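Local coordinates for protein (S)-ureidoglycine--glyoxylate transaminase (Bacillus subtilis, PDB 3ISL) that transfers the amino group of (S)-ureidoglycine to glyoxylate, using pyridoxal 5'-phosphate, to yield oxalurate and glycine in purine catabolism, at residues 92-97 and 141-146; 117-122 and 146-151. One frame throughout, in Å; residues are numbered along the deposited sequence.

Contact 1. Residues 92-97 and 141-146; sequences PIYGRF and AMVHGE. With PLP (pyridoxal-5'-phosphate), chain C.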
loop_
_atom_site.group_PDB
_atom_site.type_symbol
_atom_site.label_atom_id
_atom_site.label_comp_id
_atom_site.label_asym_id
_atom_site.label_seq_id
_atom_site.Cartn_x
_atom_site.Cartn_y
_atom_site.Cartn_z
ATOM N N PRO A 92 14.478 9.431 21.067
ATOM C CA PRO A 92 15.779 10.057 20.865
ATOM C C PRO A 92 15.979 10.221 19.365
ATOM O O PRO A 92 15.984 9.246 18.652
ATOM C CB PRO A 92 16.794 9.034 21.456
ATOM C CG PRO A 92 15.988 7.940 22.095
ATOM C CD PRO A 92 14.592 7.997 21.365
ATOM N N ILE A 93 16.207 11.454 18.929
ATOM C CA ILE A 93 16.265 11.844 17.536
ATOM C C ILE A 93 17.664 12.258 17.097
ATOM O O ILE A 93 18.267 13.161 17.675
ATOM C CB ILE A 93 15.325 13.009 17.340
ATOM C CG1 ILE A 93 13.866 12.539 17.549
ATOM C CG2 ILE A 93 15.477 13.640 15.910
ATOM C CD1 ILE A 93 12.967 13.763 17.907
ATOM N N TYR A 94 18.211 11.571 16.096
ATOM C CA TYR A 94 19.555 11.960 15.611
ATOM C C TYR A 94 19.547 12.176 14.080
ATOM O O TYR A 94 20.596 12.359 13.434
ATOM C CB TYR A 94 20.613 10.944 16.062
ATOM C CG TYR A 94 20.351 9.525 15.610
ATOM C CD1 TYR A 94 19.427 8.698 16.281
ATOM C CD2 TYR A 94 20.981 9.024 14.472
ATOM C CE1 TYR A 94 19.201 7.429 15.836
ATOM C CE2 TYR A 94 20.764 7.765 14.023
ATOM C CZ TYR A 94 19.899 6.963 14.695
ATOM O OH TYR A 94 19.692 5.727 14.164
ATOM N N GLY A 95 18.345 12.173 13.506
ATOM C CA GLY A 95 18.205 12.529 12.100
ATOM C C GLY A 95 16.768 12.726 11.692
ATOM O O GLY A 95 15.894 12.809 12.542
ATOM N N ARG A 96 16.532 12.814 10.382
ATOM C CA ARG A 96 15.230 13.218 9.879
ATOM C C ARG A 96 14.114 12.267 10.257
ATOM O O ARG A 96 13.016 12.702 10.535
ATOM C CB ARG A 96 15.247 13.426 8.347
ATOM C CG ARG A 96 13.841 13.272 7.681
ATOM C CD ARG A 96 13.939 12.699 6.218
ATOM N NE ARG A 96 15.015 13.358 5.394
ATOM C CZ ARG A 96 15.864 12.748 4.535
ATOM N NH1 ARG A 96 15.833 11.425 4.308
ATOM N NH2 ARG A 96 16.781 13.478 3.911
ATOM N N PHE A 97 14.367 10.968 10.246
ATOM C CA PHE A 97 13.279 10.013 10.514
ATOM C C PHE A 97 12.869 9.965 12.010
ATOM O O PHE A 97 11.736 9.602 12.331
ATOM C CB PHE A 97 13.569 8.644 9.816
ATOM C CG PHE A 97 13.708 8.779 8.294
ATOM C CD1 PHE A 97 12.568 8.767 7.471
ATOM C CD2 PHE A 97 14.968 9.032 7.693
ATOM C CE1 PHE A 97 12.654 8.959 6.082
ATOM C CE2 PHE A 97 15.072 9.218 6.285
ATOM C CZ PHE A 97 13.897 9.183 5.488
ATOM N N ALA A 141 10.597 5.034 21.211
ATOM C CA ALA A 141 10.527 4.871 19.767
ATOM C C ALA A 141 11.807 5.403 19.204
ATOM O O ALA A 141 12.188 6.540 19.500
ATOM C CB ALA A 141 9.309 5.645 19.161
ATOM N N MET A 142 12.439 4.634 18.334
ATOM C CA MET A 142 13.717 5.060 17.805
ATOM C C MET A 142 14.054 4.515 16.399
ATOM O O MET A 142 13.644 3.419 16.056
ATOM C CB MET A 142 14.789 4.567 18.769
ATOM C CG MET A 142 15.989 5.447 18.839
ATOM S SD MET A 142 17.136 4.661 20.007
ATOM C CE MET A 142 18.600 5.530 19.469
ATOM N N VAL A 143 14.829 5.281 15.623
ATOM C CA VAL A 143 15.285 4.863 14.291
ATOM C C VAL A 143 16.601 4.043 14.491
ATOM O O VAL A 143 17.497 4.470 15.210
ATOM C CB VAL A 143 15.553 6.059 13.358
ATOM C CG1 VAL A 143 16.014 5.549 11.921
ATOM C CG2 VAL A 143 14.340 6.968 13.239
ATOM N N HIS A 144 16.682 2.856 13.900
ATOM C CA HIS A 144 17.963 2.077 13.897
ATOM C C HIS A 144 19.049 2.744 13.071
ATOM O O HIS A 144 20.192 2.996 13.571
ATOM C CB HIS A 144 17.715 0.609 13.387
ATOM C CG HIS A 144 18.884 -0.325 13.586
ATOM N ND1 HIS A 144 19.011 -1.498 12.873
ATOM C CD2 HIS A 144 20.009 -0.220 14.355
ATOM C CE1 HIS A 144 20.144 -2.102 13.216
ATOM N NE2 HIS A 144 20.747 -1.375 14.153
ATOM N N GLY A 145 18.737 3.000 11.806
ATOM C CA GLY A 145 19.708 3.613 10.885
ATOM C C GLY A 145 19.045 4.844 10.232
ATOM O O GLY A 145 17.984 4.717 9.586
ATOM N N GLU A 146 19.636 6.033 10.407
ATOM C CA GLU A 146 19.097 7.268 9.745
ATOM C C GLU A 146 19.825 7.455 8.454
ATOM O O GLU A 146 21.045 7.780 8.492
ATOM C CB GLU A 146 19.473 8.556 10.530
ATOM C CG GLU A 146 18.586 8.937 11.664
ATOM C CD GLU A 146 17.258 9.482 11.210
ATOM O OE1 GLU A 146 17.117 9.860 10.035
ATOM O OE2 GLU A 146 16.351 9.570 12.045
HETATM N N1 PLP C . 12.187 5.319 7.929
HETATM C C2 PLP C . 13.600 5.333 7.518
HETATM C C2A PLP C . 14.697 5.176 8.389
HETATM C C3 PLP C . 13.978 5.521 6.183
HETATM O O3 PLP C . 15.295 5.526 5.798
HETATM C C4 PLP C . 13.055 5.679 5.173
HETATM C C4A PLP C . 13.549 5.865 3.686
HETATM C C5 PLP C . 11.708 5.660 5.513
HETATM C C6 PLP C . 11.247 5.500 6.858
HETATM C C5A PLP C . 10.746 5.893 4.395
HETATM O O4P PLP C . 9.836 4.897 4.339
HETATM P P PLP C . 8.852 5.071 3.114
HETATM O O1P PLP C . 9.299 6.175 2.163
HETATM O O2P PLP C . 7.417 5.294 3.922
HETATM O O3P PLP C . 8.708 3.593 2.329
HETATM O O HOH W 1 16.832 9.603 14.557
#
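Glu146 reaches into the turn between strand 88-93 and helix 96-107, and its OE1 accepts a nearly straight hydrogen bond (169°) from Phe97 N at 3.0 Å, on the syn lone pair. OE1 is also bonded by Ser148 OG and OE2 by Gly98 N; the backbone N-H groups at the start of the helix, with Ser148, would be expected to stabilise a negative charge here. The chain of Glu146 is bent at chi2 (-73°), and its CD lies against the backbone of Gly95, 3.3 Å from its CA; a side chain on Gly95 would collide there. On the way CG makes a CH-pi contact over one face of the Tyr94 ring, 3.9 Å from the centroid. At the far end of that ring, Tyr94 OH donates to Val143 O at 2.7 Å from above the carbonyl plane. One water is held between the segments, accepting from Tyr94 N and donating to Glu146 OE2 at 2.6 Å. In contrast to this bonded, buried part, Arg96 is partly exposed and its side chain barely touches the other segment. The Pro92 and Met142 side chains meet by apolar contact alone, crossing at about a right angle. The Phe97 ring lies face-on to the pyridine ring, PLP C3 above its centre and CE1 3.4 Å from PLP C4. Loops at the C-terminal ends of parallel strands, here carrying Phe97, Val143 and Gly145, line the cofactor site, as in other PLP-dependent aminotransferases of this fold type.

Contact 2. Residues 117-122 and 146-151; sequences CEWGTV and ETSTGR. With PLP (pyridoxal-5'-phosphate), chain C.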
loop_
_atom_site.group_PDB
_atom_site.type_symbol
_atom_site.label_atom_id
_atom_site.label_comp_id
_atom_site.label_asym_id
_atom_site.label_seq_id
_atom_site.Cartn_x
_atom_site.Cartn_y
_atom_site.Cartn_z
ATOM N N CYS A 117 20.322 15.060 19.236
ATOM C CA CYS A 117 21.742 15.327 19.107
ATOM C C CYS A 117 22.129 15.797 17.712
ATOM O O CYS A 117 21.305 15.768 16.787
ATOM C CB CYS A 117 22.621 14.126 19.536
ATOM S SG CYS A 117 22.452 12.689 18.500
ATOM N N GLU A 118 23.402 16.199 17.584
ATOM C CA GLU A 118 23.913 16.699 16.342
ATOM C C GLU A 118 23.820 15.699 15.188
ATOM O O GLU A 118 24.278 14.571 15.296
ATOM C CB GLU A 118 25.382 17.139 16.484
ATOM C CG GLU A 118 25.601 18.421 15.741
ATOM C CD GLU A 118 27.024 18.700 15.310
ATOM O OE1 GLU A 118 27.398 19.895 15.384
ATOM O OE2 GLU A 118 27.745 17.783 14.857
ATOM N N TRP A 119 23.320 16.180 14.053
ATOM C CA TRP A 119 23.253 15.364 12.863
ATOM C C TRP A 119 24.668 14.995 12.445
ATOM O O TRP A 119 25.541 15.867 12.337
ATOM C CB TRP A 119 22.450 16.026 11.741
ATOM C CG TRP A 119 20.985 16.018 11.980
ATOM C CD1 TRP A 119 20.348 15.938 13.184
ATOM C CD2 TRP A 119 19.958 16.100 10.984
ATOM N NE1 TRP A 119 18.980 15.979 12.998
ATOM C CE2 TRP A 119 18.716 16.042 11.655
ATOM C CE3 TRP A 119 19.966 16.190 9.588
ATOM C CZ2 TRP A 119 17.492 16.100 10.984
ATOM C CZ3 TRP A 119 18.738 16.220 8.909
ATOM C CH2 TRP A 119 17.525 16.187 9.624
ATOM N N GLY A 120 24.880 13.686 12.296
ATOM C CA GLY A 120 26.176 13.117 11.946
ATOM C C GLY A 120 26.792 12.389 13.128
ATOM O O GLY A 120 27.830 11.739 12.986
ATOM N N THR A 121 26.177 12.515 14.306
ATOM C CA THR A 121 26.638 11.781 15.479
ATOM C C THR A 121 25.456 10.923 15.984
ATOM O O THR A 121 24.335 10.967 15.384
ATOM C CB THR A 121 27.167 12.737 16.622
ATOM O OG1 THR A 121 26.060 13.311 17.318
ATOM C CG2 THR A 121 28.068 13.895 16.073
ATOM N N VAL A 122 25.685 10.159 17.059
ATOM C CA VAL A 122 24.617 9.380 17.734
ATOM C C VAL A 122 24.700 9.667 19.256
ATOM O O VAL A 122 25.679 10.208 19.710
ATOM C CB VAL A 122 24.687 7.817 17.454
ATOM C CG1 VAL A 122 24.615 7.475 15.936
ATOM C CG2 VAL A 122 25.935 7.140 18.124
ATOM N N GLU A 146 19.636 6.033 10.407
ATOM C CA GLU A 146 19.097 7.268 9.745
ATOM C C GLU A 146 19.825 7.455 8.454
ATOM O O GLU A 146 21.045 7.780 8.492
ATOM C CB GLU A 146 19.473 8.556 10.530
ATOM C CG GLU A 146 18.586 8.937 11.664
ATOM C CD GLU A 146 17.258 9.482 11.210
ATOM O OE1 GLU A 146 17.117 9.860 10.035
ATOM O OE2 GLU A 146 16.351 9.570 12.045
ATOM N N THR A 147 19.115 7.315 7.323
ATOM C CA THR A 147 19.723 7.481 6.050
ATOM C C THR A 147 19.967 8.935 5.828
ATOM O O THR A 147 20.841 9.265 5.033
ATOM C CB THR A 147 18.863 6.965 4.854
ATOM O OG1 THR A 147 17.562 7.547 4.935
ATOM C CG2 THR A 147 18.724 5.475 4.915
ATOM N N SER A 148 19.197 9.796 6.498
ATOM C CA SER A 148 19.335 11.233 6.324
ATOM C C SER A 148 20.735 11.684 6.754
ATOM O O SER A 148 21.276 12.614 6.222
ATOM C CB SER A 148 18.239 11.996 7.128
ATOM O OG SER A 148 18.380 11.751 8.544
ATOM N N THR A 149 21.300 11.029 7.748
ATOM C CA THR A 149 22.600 11.428 8.296
ATOM C C THR A 149 23.679 10.356 8.066
ATOM O O THR A 149 24.843 10.616 8.206
ATOM C CB THR A 149 22.528 11.829 9.783
ATOM O OG1 THR A 149 22.354 10.689 10.631
ATOM C CG2 THR A 149 21.400 12.901 10.052
ATOM N N GLY A 150 23.272 9.169 7.657
ATOM C CA GLY A 150 24.189 8.034 7.463
ATOM C C GLY A 150 24.697 7.361 8.732
ATOM O O GLY A 150 25.719 6.667 8.679
ATOM N N ARG A 151 24.031 7.573 9.873
ATOM C CA ARG A 151 24.484 6.992 11.145
ATOM C C ARG A 151 23.583 5.858 11.511
ATOM O O ARG A 151 22.421 5.900 11.207
ATOM C CB ARG A 151 24.501 8.022 12.301
ATOM C CG ARG A 151 25.428 9.212 12.039
ATOM C CD ARG A 151 26.891 8.774 11.951
ATOM N NE ARG A 151 27.459 8.537 10.630
ATOM C CZ ARG A 151 27.458 9.425 9.652
ATOM N NH1 ARG A 151 26.809 10.531 9.867
ATOM N NH2 ARG A 151 28.040 9.219 8.485
HETATM N N1 PLP C . 12.187 5.319 7.929
HETATM C C2 PLP C . 13.600 5.333 7.518
HETATM C C2A PLP C . 14.697 5.176 8.389
HETATM C C3 PLP C . 13.978 5.521 6.183
HETATM O O3 PLP C . 15.295 5.526 5.798
HETATM C C4 PLP C . 13.055 5.679 5.173
HETATM C C4A PLP C . 13.549 5.865 3.686
HETATM C C5 PLP C . 11.708 5.660 5.513
HETATM C C6 PLP C . 11.247 5.500 6.858
HETATM C C5A PLP C . 10.746 5.893 4.395
HETATM O O4P PLP C . 9.836 4.897 4.339
HETATM P P PLP C . 8.852 5.071 3.114
HETATM O O1P PLP C . 9.299 6.175 2.163
HETATM O O2P PLP C . 7.417 5.294 3.922
HETATM O O3P PLP C . 8.708 3.593 2.329
HETATM O O HOH W 2 23.062 11.572 13.022
#
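Arg151 folds against the turn at Gly120, and its side chain can be followed outward from the backbone. CB meets Val122 CG1 at 3.7 Å, the two side chains crossing at about a right angle. CG lies 3.6 Å from Gly120 C. The bend at chi2 (-65°) puts CD 3.3 Å from Gly120 O, and chi3 (96°) turns NE off that line. NE and CZ pass Gly120 O at 4.0 and 4.1 Å, and at the tip NH1 is 3.4 Å from Gly120 CA, which sits at the edge of the guanidinium near its plane. An alanine here would keep the CB contact with Val122 but would probably open a gap beside the Gly120 carbonyl, which would lose the packing of CG, CD and the guanidinium. Beside it, Thr149 CG2 sits 3.2 Å above the plane of the Trp119 ring, offset toward the rim. Thr149 OG1 instead donates a hydrogen bond of 2.6 Å to a water, which also accepts from Gly120 N and donates to Thr121 O. Van der Waals contact and this bridging water, rather than a clear direct hydrogen bond, join the two loops, so their fit rests largely on shape, while Thr147, hydrogen-bonded to PLP O3, places the second loop at the cofactor.

How the contacts relate
The centres of contacts 1 and 2 lie 8 Å apart, on the same side of the chain's centre, and both reach PLP. Along the chain their segments alternate: 92-97, 117-122, 141-146, 146-151, with Glu146 belonging to both. In the seven-stranded sheet, strand 88-93 lies between strands 139-143 and 111-116, all three parallel. Contact 1 joins the ends of two adjacent strands, the start of helix 96-107 and strand 145-146, whereas contact 2 joins the loop after strand 111-116, outermost in this chain, to the short hairpin of strands 145-146 and 151-152. Direct bridges tie the two together, including a probable hydrogen bond from Arg96 N to Ser148 OG. The cofactor side of the sheet is thus joined, through Glu146 and Ser148, to the loop that follows strand 111-116.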